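Long-range contacts in trehalose-6-phosphate phosphatase (Neosartorya fumigata, PDB 5DXL), which belongs to the trehalose-phosphatase family of the HAD clan and pairs a Rossmann-like core sheet with a separate four-stranded antiparallel sheet: residues A[21-26]-A[211-216]; A[239-244]-A[252-257]. One frame throughout, in Å; residues are numbered along the deposited sequence.

Contact 1. Residues A[21-26]-A[211-216]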
ATOM      1  N   ARG A  21     -17.177   3.742   7.316  1.00 13.61           N
ATOM      2  CA  ARG A  21     -15.766   3.833   7.710  1.00 14.56           C
ATOM      3  C   ARG A  21     -14.886   3.128   6.695  1.00 12.85           C
ATOM      4  O   ARG A  21     -15.263   2.081   6.165  1.00 12.10           O
ATOM      5  CB  ARG A  21     -15.535   3.210   9.091  1.00 10.77           C
ATOM      6  CG  ARG A  21     -16.305   3.816  10.274  1.00 13.18           C
ATOM      7  CD  ARG A  21     -17.698   3.229  10.386  1.00 17.16           C
ATOM      8  NE  ARG A  21     -18.251   3.454  11.718  1.00 16.88           N
ATOM      9  CZ  ARG A  21     -18.382   2.524  12.655  1.00 15.06           C
ATOM     10  NH1 ARG A  21     -18.008   1.269  12.430  1.00 14.82           N
ATOM     11  NH2 ARG A  21     -18.910   2.860  13.825  1.00 19.07           N
ATOM     12  N   LEU A  22     -13.708   3.694   6.443  1.00 10.91           N
ATOM     13  CA  LEU A  22     -12.737   3.079   5.540  1.00 11.69           C
ATOM     14  C   LEU A  22     -11.417   2.884   6.265  1.00 10.27           C
ATOM     15  O   LEU A  22     -10.905   3.824   6.874  1.00 11.13           O
ATOM     16  CB  LEU A  22     -12.529   3.944   4.299  1.00 10.11           C
ATOM     17  CG  LEU A  22     -11.398   3.539   3.355  1.00 10.67           C
ATOM     18  CD1 LEU A  22     -11.653   2.175   2.713  1.00 12.69           C
ATOM     19  CD2 LEU A  22     -11.216   4.606   2.282  1.00 13.43           C
ATOM     20  N   PHE A  23     -10.898   1.658   6.218  1.00  7.89           N
ATOM     21  CA  PHE A  23      -9.601   1.327   6.824  1.00  9.65           C
ATOM     22  C   PHE A  23      -8.637   0.834   5.758  1.00  7.35           C
ATOM     23  O   PHE A  23      -8.992  -0.032   4.954  1.00  7.64           O
ATOM     24  CB  PHE A  23      -9.761   0.241   7.893  1.00  8.27           C
ATOM     25  CG  PHE A  23     -10.554   0.673   9.097  1.00  7.53           C
ATOM     26  CD1 PHE A  23      -9.915   1.146  10.226  1.00 10.27           C
ATOM     27  CD2 PHE A  23     -11.942   0.575   9.107  1.00 12.08           C
ATOM     28  CE1 PHE A  23     -10.642   1.534  11.344  1.00 12.90           C
ATOM     29  CE2 PHE A  23     -12.672   0.971  10.221  1.00 12.21           C
ATOM     30  CZ  PHE A  23     -12.028   1.434  11.341  1.00 13.33           C
HETATM   31  N   MSE A  24      -7.430   1.387   5.716  1.00  7.59           N
HETATM   32  CA  MSE A  24      -6.411   0.898   4.801  1.00  8.44           C
HETATM   33  C   MSE A  24      -5.132   0.657   5.596  1.00 10.12           C
HETATM   34  O   MSE A  24      -4.540   1.602   6.125  1.00 11.39           O
HETATM   35  CB  MSE A  24      -6.196   1.901   3.653  1.00  8.29           C
HETATM   36  CG  MSE A  24      -7.462   2.100   2.821  1.00  9.05           C
HETATM   37 SE   MSE A  24      -7.316   3.391   1.338  1.00 23.39          SE
HETATM   38  CE  MSE A  24      -7.025   5.017   2.341  1.00 19.97           C
ATOM     39  N   PHE A  25      -4.728  -0.607   5.687  1.00  7.67           N
ATOM     40  CA  PHE A  25      -3.562  -1.005   6.477  1.00  7.23           C
ATOM     41  C   PHE A  25      -2.484  -1.648   5.631  1.00  7.57           C
ATOM     42  O   PHE A  25      -2.774  -2.603   4.915  1.00  7.66           O
ATOM     43  CB  PHE A  25      -3.945  -2.055   7.534  1.00  7.11           C
ATOM     44  CG  PHE A  25      -5.084  -1.663   8.432  1.00 10.12           C
ATOM     45  CD1 PHE A  25      -5.209  -0.377   8.931  1.00 16.94           C
ATOM     46  CD2 PHE A  25      -6.019  -2.604   8.788  1.00 12.43           C
ATOM     47  CE1 PHE A  25      -6.270  -0.049   9.785  1.00 16.09           C
ATOM     48  CE2 PHE A  25      -7.070  -2.291   9.653  1.00  9.28           C
ATOM     49  CZ  PHE A  25      -7.190  -1.025  10.154  1.00 13.67           C
ATOM     50  N   ASP A  26      -1.244  -1.176   5.742  1.00  7.36           N
ATOM     51  CA  ASP A  26      -0.119  -2.011   5.344  1.00  7.25           C
ATOM     52  C   ASP A  26      -0.097  -3.179   6.336  1.00  8.59           C
ATOM     53  O   ASP A  26      -0.684  -3.089   7.416  1.00  9.32           O
ATOM     54  CB  ASP A  26       1.189  -1.199   5.354  1.00  7.88           C
ATOM     55  CG  ASP A  26       2.344  -1.886   4.616  1.00 11.03           C
ATOM     56  OD1 ASP A  26       2.197  -3.009   4.114  1.00 11.36           O
ATOM     57  OD2 ASP A  26       3.422  -1.267   4.536  1.00 11.99           O
ATOM     58  N   PHE A 211     -15.193   8.516   8.047  1.00 18.55           N
ATOM     59  CA  PHE A 211     -14.056   8.087   8.858  1.00 16.21           C
ATOM     60  C   PHE A 211     -13.108   7.309   7.965  1.00 13.54           C
ATOM     61  O   PHE A 211     -13.510   6.338   7.326  1.00 13.88           O
ATOM     62  CB  PHE A 211     -14.529   7.237  10.040  1.00 15.21           C
ATOM     63  CG  PHE A 211     -13.419   6.682  10.902  1.00 11.60           C
ATOM     64  CD1 PHE A 211     -13.056   7.306  12.084  1.00 14.36           C
ATOM     65  CD2 PHE A 211     -12.767   5.504  10.540  1.00 12.50           C
ATOM     66  CE1 PHE A 211     -12.055   6.781  12.893  1.00 15.65           C
ATOM     67  CE2 PHE A 211     -11.764   4.973  11.346  1.00 11.85           C
ATOM     68  CZ  PHE A 211     -11.412   5.601  12.517  1.00 12.67           C
ATOM     69  N   VAL A 212     -11.854   7.744   7.916  1.00 11.95           N
ATOM     70  CA  VAL A 212     -10.808   7.019   7.194  1.00  9.50           C
ATOM     71  C   VAL A 212      -9.615   6.864   8.116  1.00 11.53           C
ATOM     72  O   VAL A 212      -9.120   7.850   8.654  1.00 13.23           O
ATOM     73  CB  VAL A 212     -10.357   7.745   5.910  1.00 12.04           C
ATOM     74  CG1 VAL A 212      -9.290   6.936   5.196  1.00 10.71           C
ATOM     75  CG2 VAL A 212     -11.551   7.996   4.995  1.00 12.87           C
ATOM     76  N   LEU A 213      -9.184   5.626   8.335  1.00  8.96           N
ATOM     77  CA  LEU A 213      -7.951   5.372   9.079  1.00  7.63           C
ATOM     78  C   LEU A 213      -6.984   4.651   8.171  1.00  7.27           C
ATOM     79  O   LEU A 213      -7.282   3.565   7.661  1.00  8.34           O
ATOM     80  CB  LEU A 213      -8.220   4.540  10.331  1.00  9.19           C
ATOM     81  CG  LEU A 213      -6.981   4.108  11.139  1.00  9.33           C
ATOM     82  CD1 LEU A 213      -6.186   5.301  11.676  1.00  9.87           C
ATOM     83  CD2 LEU A 213      -7.412   3.227  12.306  1.00  9.26           C
ATOM     84  N   CYS A 214      -5.826   5.264   7.963  1.00  7.30           N
ATOM     85  CA  CYS A 214      -4.839   4.741   7.037  1.00  8.03           C
ATOM     86  C   CYS A 214      -3.519   4.611   7.765  1.00  9.80           C
ATOM     87  O   CYS A 214      -3.005   5.601   8.278  1.00  9.43           O
ATOM     88  CB  CYS A 214      -4.716   5.667   5.833  1.00  9.74           C
ATOM     89  SG  CYS A 214      -3.432   5.235   4.635  1.00 11.51           S
ATOM     90  N   LEU A 215      -2.995   3.389   7.814  1.00  8.56           N
ATOM     91  CA  LEU A 215      -1.819   3.066   8.626  1.00  7.64           C
ATOM     92  C   LEU A 215      -0.720   2.402   7.813  1.00  8.46           C
ATOM     93  O   LEU A 215      -0.978   1.476   7.038  1.00  9.58           O
ATOM     94  CB  LEU A 215      -2.217   2.136   9.780  1.00  9.00           C
ATOM     95  CG  LEU A 215      -2.911   2.822  10.965  1.00 11.55           C
ATOM     96  CD1 LEU A 215      -3.891   1.870  11.646  1.00 13.15           C
ATOM     97  CD2 LEU A 215      -1.839   3.253  11.951  1.00 14.46           C
ATOM     98  N   GLY A 216       0.514   2.853   8.021  1.00  9.36           N
ATOM     99  CA  GLY A 216       1.648   2.275   7.318  1.00  9.90           C
ATOM    100  C   GLY A 216       2.953   2.754   7.920  1.00  9.86           C
ATOM    101  O   GLY A 216       3.014   3.843   8.497  1.00 10.11           O
TER

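Contact 2. Residues A[239-244]-A[252-257]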
ATOM      1  N   PHE A 239      -7.648  10.143   9.178  1.00 10.60           N
ATOM      2  CA  PHE A 239      -6.535   9.908  10.078  1.00  8.90           C
ATOM      3  C   PHE A 239      -5.467   9.114   9.341  1.00  8.34           C
ATOM      4  O   PHE A 239      -5.526   7.873   9.281  1.00  9.73           O
ATOM      5  CB  PHE A 239      -6.992   9.159  11.340  1.00 11.18           C
ATOM      6  CG  PHE A 239      -8.079   9.867  12.101  1.00 12.04           C
ATOM      7  CD1 PHE A 239      -9.408   9.723  11.730  1.00 12.20           C
ATOM      8  CD2 PHE A 239      -7.772  10.656  13.195  1.00 13.21           C
ATOM      9  CE1 PHE A 239     -10.413  10.373  12.428  1.00 15.92           C
ATOM     10  CE2 PHE A 239      -8.774  11.304  13.904  1.00 14.12           C
ATOM     11  CZ  PHE A 239     -10.098  11.160  13.514  1.00 15.26           C
ATOM     12  N   SER A 240      -4.505   9.837   8.777  1.00  9.27           N
ATOM     13  CA  SER A 240      -3.316   9.239   8.176  1.00  8.44           C
ATOM     14  C   SER A 240      -2.267   9.106   9.266  1.00  9.26           C
ATOM     15  O   SER A 240      -1.860  10.099   9.881  1.00  9.64           O
ATOM     16  CB  SER A 240      -2.781  10.081   7.019  1.00  9.57           C
ATOM     17  OG  SER A 240      -3.652  10.024   5.892  1.00 12.96           O
ATOM     18  N   VAL A 241      -1.852   7.870   9.511  1.00  9.16           N
ATOM     19  CA  VAL A 241      -1.029   7.561  10.669  1.00  9.85           C
ATOM     20  C   VAL A 241       0.170   6.728  10.264  1.00 10.89           C
ATOM     21  O   VAL A 241       0.012   5.628   9.747  1.00  9.04           O
ATOM     22  CB  VAL A 241      -1.833   6.779  11.731  1.00  8.56           C
ATOM     23  CG1 VAL A 241      -1.019   6.621  13.016  1.00  8.62           C
ATOM     24  CG2 VAL A 241      -3.179   7.439  12.027  1.00 10.14           C
ATOM     25  N   THR A 242       1.373   7.246  10.486  1.00  9.49           N
ATOM     26  CA  THR A 242       2.570   6.446  10.247  1.00  8.39           C
ATOM     27  C   THR A 242       2.924   5.646  11.492  1.00  9.42           C
ATOM     28  O   THR A 242       2.591   6.036  12.610  1.00 10.81           O
ATOM     29  CB  THR A 242       3.781   7.317   9.831  1.00  9.46           C
ATOM     30  OG1 THR A 242       4.830   6.467   9.351  1.00 10.66           O
ATOM     31  CG2 THR A 242       4.305   8.172  11.007  1.00 10.35           C
ATOM     32  N   VAL A 243       3.565   4.505  11.290  1.00  7.32           N
ATOM     33  CA  VAL A 243       4.082   3.728  12.399  1.00  9.04           C
ATOM     34  C   VAL A 243       5.564   4.084  12.523  1.00 12.55           C
ATOM     35  O   VAL A 243       6.351   3.854  11.596  1.00 13.88           O
ATOM     36  CB  VAL A 243       3.860   2.229  12.183  1.00 10.83           C
ATOM     37  CG1 VAL A 243       4.466   1.420  13.322  1.00 12.21           C
ATOM     38  CG2 VAL A 243       2.366   1.957  12.085  1.00 10.73           C
ATOM     39  N   GLY A 244       5.920   4.695  13.647  1.00 10.57           N
ATOM     40  CA  GLY A 244       7.272   5.193  13.844  1.00 10.59           C
ATOM     41  C   GLY A 244       7.273   6.256  14.924  1.00 13.26           C
ATOM     42  O   GLY A 244       6.265   6.461  15.617  1.00 12.75           O
ATOM     43  N   ALA A 252       2.013  11.704   6.929  1.00 11.29           N
ATOM     44  CA  ALA A 252       0.944  11.439   7.885  1.00  9.44           C
ATOM     45  C   ALA A 252       0.778  12.616   8.840  1.00 13.26           C
ATOM     46  O   ALA A 252       1.665  13.466   8.939  1.00 14.52           O
ATOM     47  CB  ALA A 252       1.239  10.162   8.679  1.00  9.76           C
ATOM     48  N   SER A 253      -0.357  12.646   9.536  1.00 11.79           N
ATOM     49  CA  SER A 253      -0.657  13.690  10.522  1.00 12.86           C
ATOM     50  C   SER A 253      -0.426  13.202  11.950  1.00 12.83           C
ATOM     51  O   SER A 253      -0.400  13.994  12.889  1.00 13.20           O
ATOM     52  CB  SER A 253      -2.106  14.166  10.374  1.00 16.13           C
ATOM     53  OG  SER A 253      -2.332  14.701   9.082  1.00 21.06           O
ATOM     54  N   TRP A 254      -0.277  11.891  12.102  1.00  9.96           N
ATOM     55  CA  TRP A 254      -0.183  11.249  13.403  1.00  8.62           C
ATOM     56  C   TRP A 254       0.807  10.107  13.335  1.00  9.74           C
ATOM     57  O   TRP A 254       1.147   9.664  12.244  1.00  9.54           O
ATOM     58  CB  TRP A 254      -1.527  10.657  13.837  1.00  9.68           C
ATOM     59  CG  TRP A 254      -2.726  11.544  13.726  1.00 10.13           C
ATOM     60  CD1 TRP A 254      -3.600  11.623  12.679  1.00 10.95           C
ATOM     61  CD2 TRP A 254      -3.216  12.437  14.729  1.00 13.41           C
ATOM     62  NE1 TRP A 254      -4.607  12.520  12.968  1.00 14.11           N
ATOM     63  CE2 TRP A 254      -4.384  13.041  14.215  1.00 13.77           C
ATOM     64  CE3 TRP A 254      -2.768  12.801  16.005  1.00 15.57           C
ATOM     65  CZ2 TRP A 254      -5.116  13.980  14.938  1.00 17.08           C
ATOM     66  CZ3 TRP A 254      -3.499  13.724  16.723  1.00 18.06           C
ATOM     67  CH2 TRP A 254      -4.656  14.307  16.188  1.00 15.22           C
ATOM     68  N   HIS A 255       1.233   9.597  14.489  1.00  9.44           N
ATOM     69  CA  HIS A 255       1.985   8.348  14.502  1.00  9.53           C
ATOM     70  C   HIS A 255       1.466   7.417  15.591  1.00  8.96           C
ATOM     71  O   HIS A 255       0.805   7.859  16.537  1.00  9.94           O
ATOM     72  CB  HIS A 255       3.491   8.594  14.711  1.00  9.49           C
ATOM     73  CG  HIS A 255       3.825   9.037  16.100  1.00 10.33           C
ATOM     74  ND1 HIS A 255       3.762  10.358  16.497  1.00 12.79           N
ATOM     75  CD2 HIS A 255       4.170   8.325  17.198  1.00 11.26           C
ATOM     76  CE1 HIS A 255       4.067  10.438  17.782  1.00 11.38           C
ATOM     77  NE2 HIS A 255       4.316   9.220  18.231  1.00 12.05           N
ATOM     78  N   LEU A 256       1.752   6.129  15.433  1.00  8.19           N
ATOM     79  CA  LEU A 256       1.701   5.147  16.517  1.00  8.20           C
ATOM     80  C   LEU A 256       3.090   4.511  16.569  1.00 11.42           C
ATOM     81  O   LEU A 256       3.707   4.296  15.527  1.00 11.77           O
ATOM     82  CB  LEU A 256       0.614   4.096  16.276  1.00  8.75           C
ATOM     83  CG  LEU A 256      -0.827   4.585  16.429  1.00  8.95           C
ATOM     84  CD1 LEU A 256      -1.826   3.526  15.939  1.00 11.58           C
ATOM     85  CD2 LEU A 256      -1.105   4.940  17.883  1.00 12.44           C
ATOM     86  N   LEU A 257       3.608   4.229  17.760  1.00  9.06           N
ATOM     87  CA  LEU A 257       5.019   3.857  17.845  1.00 10.90           C
ATOM     88  C   LEU A 257       5.324   2.472  17.276  1.00 10.18           C
ATOM     89  O   LEU A 257       6.358   2.279  16.620  1.00 13.70           O
ATOM     90  CB  LEU A 257       5.499   3.938  19.302  1.00 10.40           C
ATOM     91  CG  LEU A 257       5.598   5.341  19.886  1.00 13.90           C
ATOM     92  CD1 LEU A 257       5.957   5.238  21.357  1.00 15.08           C
ATOM     93  CD2 LEU A 257       6.623   6.201  19.142  1.00 13.53           C
TER
HETATM   94  O   HOH W   1      -4.695  12.798   8.768  1.00 14.91           O

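Contact 1. Residues A[21-26]-A[211-216]
Phe23 carries its ring across to the neighbouring strand, where CZ comes 3.5 Å from CE2 of Phe211 and CE1 lies 3.8 Å from CD2 of Leu213. The two phenyl planes meet at 51°, an oblique pairing rather than a stack, whereas the Leu213 methyl sits at the ring edge near its plane. That same CD2 also lies 4.3 Å from CE1 of Phe25 and so touches the edges of both rings.

This is parallel strand pairing in the centre of the Rossmann-like HAD core. The strand axes approach to 4.7 Å and diverge by just 7°. Five backbone hydrogen bonds alternate in direction: the N-H groups of Leu22, Met24 and Asp26 donate to Phe211, Leu213 and Leu215, while the carbonyls of Leu22 and Met24 accept from Leu213 and Leu215. The odd-numbered residues of 21-25 bond instead to strand 60-65, so 21-25 is an inner strand.

Arg21 lays its aliphatic part against Phe211, with CB 3.9 Å from CD2, before its guanidinium leads off to Asn60 and Ala18 and makes a cation-pi contact with Tyr15. Helix 8-17 packs on Phe23 and Phe211 on this face, through Tyr15, Leu11 and Gln14. On the other face, Met24, a selenomethionine, bends at its last torsion (chi3 -65°), bringing CE to 4.1 Å from CG1 of Val212; Leu228 of helix 222-229 packs on Met24 and Cys214.

Asp26 stands where the first aspartate of the DxD motif of HAD proteins is expected, consistent with a place at the active site. Its OD1 forms a salt bridge with Lys190, and its OD2 is close to the carboxylates of Asp217, Asp218 and Asp221. Its own N-H makes the straightest of the five bonds, 3.0 Å from N to Leu215 O.

Contact 2. Residues A[239-244]-A[252-257]
Ala252 pushes its methyl into a hollow in the opposing backbone, with CB 3.3 Å from Ser240 O and 3.4 Å from Thr242 N. After this knob the chain turns into strand 254-256, which runs parallel to 239-243 but is twisted by 44°, as an edge strand of the HAD core sheet. Ser240 O accepts two donors at the start: Ser253 N, and Trp254 N through a longer, bent bond. A water links Ser240 N to Ser253 OG.

Val241 splits its two methyls between neighbours. CG1 rests on the peptide joining His255 and Leu256, 3.7 Å from Leu256 N, whereas CG2 meets Trp254 CB at 4.0 Å. The indole lies beside Phe239, its NE1 3.7 Å from CD2 of that phenyl; the two planes are 29° apart but slid past one another, and little of either ring overlaps.

On the other side of the strands, Thr242 CG2 occupies the crowded position between backbone N and carbonyl carbon (OG1 anti to N, chi1 -168°), which sets it 3.8 Å from His255 CB. Thr242 OG1 bonds to Lys248. His255 brings CD2 to 3.2 Å from Gly244 O, while its ND1 bonds to Thr3.

Regular pairing continues through Thr242 and Gly244, whose backbones alternate as acceptor and donor with Leu256. Phe225 of helix 222-229 packs on Ser240, Thr242 and Ala252; on the face of Val241 and Leu256, both meet Leu215 of strand 211-216, and helix 259-270 packs on Leu256 and Val243 through Val262.

Contacts 1 and 2 belong to one sheet, their centres about 11 Å apart, and follow in series along the chain. Strands 211-216 and 238-243 are direct neighbours, as the 2.8 Å distances from Val212 O to Phe239 N and from Cys214 O to Val241 N indicate, both probable hydrogen bonds. The order 21-25, 211-216, 238-243, 254-256 therefore runs from the middle of the sheet to its edge within this chain. Helix 222-229 lies in the chain between strands 211-216 and 238-243 and packs against both contacts. Between the strands of contact 1 lie 184 residues, among them the four-stranded antiparallel sheet; the chain then returns to complete the core sheet beside 21-25, with Asp26 at that strand's C-terminal end.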